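Local coordinates for protein Protease/Reverse transcriptase/ribonuclease H (Eastern chimpanzee simian foamy virus, PDB 7KSF) that probably cleaves viral proteins and copies the foamy virus RNA genome into DNA, joining an aspartic protease, a reverse transcriptase and an RNase H in one chain, at residues I221-A226 with F284-A289; G252-P257 with L280-L285. The protein carries 1 engineered substitution. All blocks are in the same frame, centred on the assembly; numbering follows the deposited sequence.

Interaction 1. Residues I221-A226 with F284-A289; sequences IPLTAA and FLNSPA
Ile-221 points from its loop toward Phe-284, Leu-285 and Asn-286, and its branches divide these partners between them. CB already lies 4.0 Å from CD2 of Leu-285, an atom whose exact position is doubtful. CG2, anti to the backbone N of Ile-221, lies beside that same Leu-285 CD2 and 3.6 Å from ND2 of Asn-286. The other branch, CG1, turns to the aromatic neighbour and meets CZ of Phe-284 at 4.1 Å, the two side chains crossing at about a right angle. Leu-285, by contrast, slides past Ile-221 in the opposite direction, its CG anti to its own backbone N (chi1 -171°). A second, lighter touch comes from Leu-223, the centre of an inverse gamma turn. Its CD2 lies 4.1 Å from CG of Leu-285 and 3.9 Å from OD1 of Asn-286, which leaves the Asn-286 amide with one end by each aliphatic side chain. The interface is thus apolar packing with an amide set into it. This is structural packing within the reverse transcriptase domain, joining the loop between helices 215-218 and 231-237 to the start of helix 287-299. Asn-218 of helix 215-218 touches both Phe-284 and Leu-285, and Thr-153 packs on Ile-221.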
ATOM      1  N   ILE A 221       0.339  10.204 -28.787  1.00 90.54           N
ATOM      2  CA  ILE A 221       1.589   9.389 -28.729  1.00 92.76           C
ATOM      3  C   ILE A 221       1.230   7.907 -28.909  1.00 96.67           C
ATOM      4  O   ILE A 221       0.436   7.392 -28.099  1.00 98.43           O
ATOM      5  CB  ILE A 221       2.344   9.636 -27.407  1.00 90.99           C
ATOM      6  CG1 ILE A 221       3.216  10.892 -27.478  1.00 89.10           C
ATOM      7  CG2 ILE A 221       3.151   8.409 -27.009  1.00 92.19           C
ATOM      8  CD1 ILE A 221       2.441  12.163 -27.725  1.00 87.46           C
ATOM      9  N   PRO A 222       1.777   7.210 -29.930  1.00104.28           N
ATOM     10  CA  PRO A 222       1.478   5.792 -30.148  1.00116.24           C
ATOM     11  C   PRO A 222       2.326   4.902 -29.227  1.00112.08           C
ATOM     12  O   PRO A 222       3.364   5.353 -28.776  1.00106.00           O
ATOM     13  CB  PRO A 222       1.901   5.587 -31.610  1.00119.42           C
ATOM     14  CG  PRO A 222       3.053   6.550 -31.790  1.00101.75           C
ATOM     15  CD  PRO A 222       2.702   7.746 -30.932  1.00 98.41           C
ATOM     16  N   LEU A 223       1.863   3.674 -28.974  1.00127.22           N
ATOM     17  CA  LEU A 223       2.595   2.722 -28.095  1.00120.74           C
ATOM     18  C   LEU A 223       3.783   2.133 -28.866  1.00145.53           C
ATOM     19  O   LEU A 223       3.618   1.053 -29.469  1.00167.68           O
ATOM     20  CB  LEU A 223       1.631   1.620 -27.641  1.00131.28           C
ATOM     21  CG  LEU A 223       0.895   1.893 -26.330  1.00115.20           C
ATOM     22  CD1 LEU A 223       0.309   0.609 -25.763  1.00117.14           C
ATOM     23  CD2 LEU A 223       1.819   2.550 -25.318  1.00112.04           C
ATOM     24  N   THR A 224       4.925   2.827 -28.841  1.00131.50           N
ATOM     25  CA  THR A 224       6.147   2.360 -29.552  1.00140.67           C
ATOM     26  C   THR A 224       7.315   2.284 -28.563  1.00133.48           C
ATOM     27  O   THR A 224       8.227   3.130 -28.663  1.00129.48           O
ATOM     28  CB  THR A 224       6.475   3.270 -30.744  1.00143.62           C
ATOM     29  OG1 THR A 224       7.160   4.420 -30.246  1.00124.08           O
ATOM     30  CG2 THR A 224       5.246   3.700 -31.513  1.00139.08           C
ATOM     31  N   ALA A 225       7.255   1.305 -27.655  1.00114.30           N
ATOM     32  CA  ALA A 225       8.287   1.060 -26.622  1.00110.36           C
ATOM     33  C   ALA A 225       8.099  -0.359 -26.077  1.00108.60           C
ATOM     34  O   ALA A 225       6.964  -0.872 -26.151  1.00108.29           O
ATOM     35  CB  ALA A 225       8.180   2.094 -25.529  1.00109.50           C
ATOM     36  N   ALA A 226       9.167  -0.967 -25.549  1.00112.82           N
ATOM     37  CA  ALA A 226       9.092  -2.347 -25.013  1.00105.89           C
ATOM     38  C   ALA A 226       8.504  -2.332 -23.596  1.00106.46           C
ATOM     39  O   ALA A 226       9.188  -1.840 -22.677  1.00106.76           O
ATOM     40  CB  ALA A 226      10.459  -2.983 -25.039  1.00105.28           C
ATOM     41  N   PHE A 284       1.888  10.433 -17.981  1.00 79.26           N
ATOM     42  CA  PHE A 284       2.234  10.367 -19.392  1.00 77.24           C
ATOM     43  C   PHE A 284       2.131   8.927 -19.896  1.00 83.16           C
ATOM     44  O   PHE A 284       2.125   7.970 -19.117  1.00 82.54           O
ATOM     45  CB  PHE A 284       3.646  10.918 -19.621  1.00 76.54           C
ATOM     46  CG  PHE A 284       4.070  10.945 -21.064  1.00 81.55           C
ATOM     47  CD1 PHE A 284       4.982  10.018 -21.550  1.00 78.95           C
ATOM     48  CD2 PHE A 284       3.557  11.889 -21.935  1.00 84.46           C
ATOM     49  CE1 PHE A 284       5.372  10.039 -22.876  1.00 80.65           C
ATOM     50  CE2 PHE A 284       3.945  11.916 -23.262  1.00100.09           C
ATOM     51  CZ  PHE A 284       4.855  10.990 -23.734  1.00 95.62           C
ATOM     52  N   LEU A 285       2.050   8.785 -21.220  1.00 83.10           N
ATOM     53  CA  LEU A 285       1.789   7.478 -21.812  1.00 83.22           C
ATOM     54  C   LEU A 285       2.984   6.539 -21.655  1.00 82.47           C
ATOM     55  O   LEU A 285       2.828   5.392 -21.227  1.00 82.51           O
ATOM     56  CB  LEU A 285       1.420   7.635 -23.287  1.00 87.24           C
ATOM     57  CG  LEU A 285       0.915   6.374 -23.986  1.00100.66           C
ATOM     58  CD1 LEU A 285      -0.291   5.797 -23.254  1.00107.94           C
ATOM     59  CD2 LEU A 285       0.576   6.654 -25.441  1.00103.31           C
ATOM     60  N   ASN A 286       4.182   7.010 -21.998  1.00 82.21           N
ATOM     61  CA  ASN A 286       5.366   6.162 -22.036  1.00 81.77           C
ATOM     62  C   ASN A 286       6.274   6.317 -20.821  1.00 85.84           C
ATOM     63  O   ASN A 286       7.304   5.641 -20.750  1.00 77.99           O
ATOM     64  CB  ASN A 286       6.172   6.442 -23.305  1.00110.24           C
ATOM     65  CG  ASN A 286       5.478   5.956 -24.554  1.00106.57           C
ATOM     66  OD1 ASN A 286       4.572   5.125 -24.489  1.00123.05           O
ATOM     67  ND2 ASN A 286       5.896   6.469 -25.705  1.00 92.27           N
ATOM     68  N   SER A 287       5.927   7.188 -19.874  1.00 86.28           N
ATOM     69  CA  SER A 287       6.775   7.376 -18.697  1.00 75.82           C
ATOM     70  C   SER A 287       6.943   6.104 -17.873  1.00 74.92           C
ATOM     71  O   SER A 287       8.088   5.779 -17.516  1.00 74.26           O
ATOM     72  CB  SER A 287       6.233   8.527 -17.847  1.00 74.39           C
ATOM     73  OG  SER A 287       6.483   9.777 -18.460  1.00 81.08           O
ATOM     74  N   PRO A 288       5.890   5.346 -17.533  1.00 74.96           N
ATOM     75  CA  PRO A 288       6.120   4.110 -16.767  1.00 74.21           C
ATOM     76  C   PRO A 288       6.970   3.089 -17.505  1.00 74.14           C
ATOM     77  O   PRO A 288       7.784   2.401 -16.876  1.00 73.52           O
ATOM     78  CB  PRO A 288       4.700   3.583 -16.518  1.00 72.82           C
ATOM     79  CG  PRO A 288       3.832   4.776 -16.620  1.00 73.96           C
ATOM     80  CD  PRO A 288       4.451   5.613 -17.693  1.00 75.35           C
ATOM     81  N   ALA A 289       6.808   2.974 -18.826  1.00 79.79           N
ATOM     82  CA  ALA A 289       7.574   1.992 -19.588  1.00 76.80           C
ATOM     83  C   ALA A 289       9.018   2.439 -19.774  1.00 75.00           C
ATOM     84  O   ALA A 289       9.951   1.662 -19.538  1.00 75.11           O
ATOM     85  CB  ALA A 289       6.906   1.748 -20.942  1.00 96.88           C
TER

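Interaction 2. Residues G252-P257 with L280-L285; sequences GFWAHP and LPQGFL
The Phe-253 ring has the backbone of Gln-282 over one face, with CA of Gln-282 4.1 Å above the plane and shifted toward the rim. CD1 of Trp-254 lies at the edge of that ring. The Trp-254 indole in turn takes CE1 of Phe-253 on one face, while O of Leu-280 sits at its edge, in plane, 3.2 Å from CD1 of Trp-254. Gln-282 serves both rings: its CB is 3.4 Å from CE1 of Phe-253, and its NE2 is 3.7 Å from CZ2 of Trp-254. The amide plane stands 60° from the phenyl ring and 52° from the indole, so it stacks flat on neither. Further along, N of Leu-280 donates to O of His-256 over 2.8 Å. The Leu-280 side chain crosses that of His-256 obliquely, with CD1 of Leu-280 3.5 Å from CB of His-256. Pro-281 to Phe-284 then form a type II beta turn with Gly-283 at its third position. The Leu-Pro-Gln-Gly sequence is a recognised motif of retroviral polymerases. Here it packs on the short 3-10 segment and loop after strand 243-249 of the polymerase sheet, just before helix 287-299, whose Phe-291 meets the His-256 ring; Trp-277, at the end of strand 273-277, meets the Trp-254 ring.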
ATOM      1  N   GLY A 252      10.402   8.039  -9.765  1.00 65.17           N
ATOM      2  CA  GLY A 252      11.606   7.839 -10.558  1.00 65.89           C
ATOM      3  C   GLY A 252      11.531   8.471 -11.933  1.00 70.39           C
ATOM      4  O   GLY A 252      12.544   8.917 -12.477  1.00 69.87           O
ATOM      5  N   PHE A 253      10.331   8.522 -12.516  1.00 69.82           N
ATOM      6  CA  PHE A 253      10.178   9.184 -13.806  1.00 66.34           C
ATOM      7  C   PHE A 253      10.610  10.644 -13.754  1.00 67.28           C
ATOM      8  O   PHE A 253      10.934  11.217 -14.798  1.00 71.77           O
ATOM      9  CB  PHE A 253       8.731   9.069 -14.290  1.00 67.36           C
ATOM     10  CG  PHE A 253       7.723   9.058 -13.184  1.00 67.35           C
ATOM     11  CD1 PHE A 253       7.481  10.202 -12.447  1.00 73.89           C
ATOM     12  CD2 PHE A 253       7.016   7.905 -12.887  1.00 68.34           C
ATOM     13  CE1 PHE A 253       6.554  10.197 -11.426  1.00 81.57           C
ATOM     14  CE2 PHE A 253       6.088   7.895 -11.867  1.00 86.34           C
ATOM     15  CZ  PHE A 253       5.856   9.042 -11.133  1.00 95.84           C
ATOM     16  N   TRP A 254      10.647  11.252 -12.567  1.00 65.86           N
ATOM     17  CA  TRP A 254      11.223  12.585 -12.445  1.00 65.23           C
ATOM     18  C   TRP A 254      12.746  12.574 -12.521  1.00 65.06           C
ATOM     19  O   TRP A 254      13.354  13.648 -12.500  1.00 71.34           O
ATOM     20  CB  TRP A 254      10.779  13.243 -11.139  1.00 64.66           C
ATOM     21  CG  TRP A 254       9.333  13.637 -11.126  1.00 65.11           C
ATOM     22  CD1 TRP A 254       8.493  13.698 -12.200  1.00 65.79           C
ATOM     23  CD2 TRP A 254       8.553  14.020  -9.986  1.00 65.48           C
ATOM     24  NE1 TRP A 254       7.240  14.093 -11.800  1.00 66.78           N
ATOM     25  CE2 TRP A 254       7.252  14.298 -10.445  1.00 68.34           C
ATOM     26  CE3 TRP A 254       8.832  14.155  -8.622  1.00 64.63           C
ATOM     27  CZ2 TRP A 254       6.228  14.703  -9.588  1.00 67.05           C
ATOM     28  CZ3 TRP A 254       7.818  14.557  -7.775  1.00 64.88           C
ATOM     29  CH2 TRP A 254       6.531  14.827  -8.260  1.00 66.61           C
ATOM     30  N   ALA A 255      13.377  11.407 -12.610  1.00 65.48           N
ATOM     31  CA  ALA A 255      14.829  11.360 -12.740  1.00 66.17           C
ATOM     32  C   ALA A 255      15.287  11.271 -14.189  1.00 68.39           C
ATOM     33  O   ALA A 255      16.411  11.682 -14.497  1.00 71.06           O
ATOM     34  CB  ALA A 255      15.399  10.176 -11.952  1.00 65.83           C
ATOM     35  N   HIS A 256      14.446  10.753 -15.078  1.00 75.59           N
ATOM     36  CA  HIS A 256      14.800  10.611 -16.486  1.00 68.94           C
ATOM     37  C   HIS A 256      14.521  11.910 -17.222  1.00 68.86           C
ATOM     38  O   HIS A 256      13.352  12.307 -17.328  1.00 68.29           O
ATOM     39  CB  HIS A 256      14.018   9.479 -17.124  1.00 69.69           C
ATOM     40  CG  HIS A 256      14.477   8.119 -16.704  1.00 70.82           C
ATOM     41  ND1 HIS A 256      14.391   7.676 -15.401  1.00 69.48           N
ATOM     42  CD2 HIS A 256      15.018   7.099 -17.414  1.00 72.30           C
ATOM     43  CE1 HIS A 256      14.864   6.443 -15.327  1.00 70.23           C
ATOM     44  NE2 HIS A 256      15.248   6.070 -16.536  1.00 71.39           N
ATOM     45  N   PRO A 257      15.532  12.596 -17.746  1.00 69.40           N
ATOM     46  CA  PRO A 257      15.278  13.824 -18.502  1.00 69.57           C
ATOM     47  C   PRO A 257      14.837  13.533 -19.926  1.00 80.52           C
ATOM     48  O   PRO A 257      15.201  12.518 -20.524  1.00 87.47           O
ATOM     49  CB  PRO A 257      16.636  14.533 -18.476  1.00 71.53           C
ATOM     50  CG  PRO A 257      17.622  13.419 -18.423  1.00 72.61           C
ATOM     51  CD  PRO A 257      16.973  12.315 -17.617  1.00 70.76           C
ATOM     52  N   LEU A 280      10.676  13.140 -17.213  1.00 67.30           N
ATOM     53  CA  LEU A 280       9.440  12.435 -17.523  1.00 67.64           C
ATOM     54  C   LEU A 280       8.376  12.787 -16.487  1.00 67.59           C
ATOM     55  O   LEU A 280       8.661  12.805 -15.285  1.00 69.50           O
ATOM     56  CB  LEU A 280       9.662  10.922 -17.541  1.00 68.04           C
ATOM     57  CG  LEU A 280      10.569  10.303 -18.605  1.00 68.60           C
ATOM     58  CD1 LEU A 280      10.769   8.832 -18.296  1.00 70.84           C
ATOM     59  CD2 LEU A 280       9.978  10.477 -19.994  1.00 69.99           C
ATOM     60  N   PRO A 281       7.148  13.082 -16.913  1.00 68.41           N
ATOM     61  CA  PRO A 281       6.082  13.376 -15.951  1.00 69.07           C
ATOM     62  C   PRO A 281       5.183  12.179 -15.676  1.00 70.97           C
ATOM     63  O   PRO A 281       5.071  11.268 -16.502  1.00 71.45           O
ATOM     64  CB  PRO A 281       5.312  14.513 -16.631  1.00 69.17           C
ATOM     65  CG  PRO A 281       5.634  14.372 -18.127  1.00 69.40           C
ATOM     66  CD  PRO A 281       6.716  13.335 -18.295  1.00 69.31           C
ATOM     67  N   GLN A 282       4.550  12.168 -14.507  1.00 75.10           N
ATOM     68  CA  GLN A 282       3.631  11.097 -14.148  1.00 72.27           C
ATOM     69  C   GLN A 282       2.286  11.305 -14.830  1.00 73.79           C
ATOM     70  O   GLN A 282       1.832  12.439 -15.014  1.00 77.20           O
ATOM     71  CB  GLN A 282       3.451  11.030 -12.632  1.00 96.43           C
ATOM     72  CG  GLN A 282       3.049  12.347 -11.991  1.00103.99           C
ATOM     73  CD  GLN A 282       3.179  12.320 -10.479  1.00108.99           C
ATOM     74  OE1 GLN A 282       3.638  11.335  -9.900  1.00 98.97           O
ATOM     75  NE2 GLN A 282       2.779  13.407  -9.831  1.00105.44           N
ATOM     76  N   GLY A 283       1.618  10.285 -15.249  1.00 79.70           N
ATOM     77  CA  GLY A 283       0.409  10.329 -16.040  1.00 89.29           C
ATOM     78  C   GLY A 283       0.636  10.335 -17.536  1.00 79.78           C
ATOM     79  O   GLY A 283      -0.338  10.259 -18.295  1.00 76.34           O
ATOM     80  N   PHE A 284       1.888  10.433 -17.981  1.00 79.26           N
ATOM     81  CA  PHE A 284       2.234  10.367 -19.392  1.00 77.24           C
ATOM     82  C   PHE A 284       2.131   8.927 -19.896  1.00 83.16           C
ATOM     83  O   PHE A 284       2.125   7.970 -19.117  1.00 82.54           O
ATOM     84  CB  PHE A 284       3.646  10.918 -19.621  1.00 76.54           C
ATOM     85  CG  PHE A 284       4.070  10.945 -21.064  1.00 81.55           C
ATOM     86  CD1 PHE A 284       4.982  10.018 -21.550  1.00 78.95           C
ATOM     87  CD2 PHE A 284       3.557  11.889 -21.935  1.00 84.46           C
ATOM     88  CE1 PHE A 284       5.372  10.039 -22.876  1.00 80.65           C
ATOM     89  CE2 PHE A 284       3.945  11.916 -23.262  1.00100.09           C
ATOM     90  CZ  PHE A 284       4.855  10.990 -23.734  1.00 95.62           C
ATOM     91  N   LEU A 285       2.050   8.785 -21.220  1.00 83.10           N
ATOM     92  CA  LEU A 285       1.789   7.478 -21.812  1.00 83.22           C
ATOM     93  C   LEU A 285       2.984   6.539 -21.655  1.00 82.47           C
ATOM     94  O   LEU A 285       2.828   5.392 -21.227  1.00 82.51           O
ATOM     95  CB  LEU A 285       1.420   7.635 -23.287  1.00 87.24           C
ATOM     96  CG  LEU A 285       0.915   6.374 -23.986  1.00100.66           C
ATOM     97  CD1 LEU A 285      -0.291   5.797 -23.254  1.00107.94           C
ATOM     98  CD2 LEU A 285       0.576   6.654 -25.441  1.00103.31           C
TER

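How the interactions relate
Going from the N terminus, the chain leaves helix 215-218 and passes through 221-226, the first half of interaction 1. It continues through helix 231-237 and strand 243-249 to 252-257, where interaction 2 begins. Strands 268-270 and 273-277 follow, and 280-285 returns to close this inner loop. A few residues later 284-289 closes the wider loop of interaction 1, so the smaller closure nests inside the larger. Both end on one stretch, sharing Phe-284 and Leu-285, and a probable hydrogen bond from Ser-287 OG to Pro-281 O joins them. Together they bring two separate loops of the polymerase domain against the lead-in to helix 287-299.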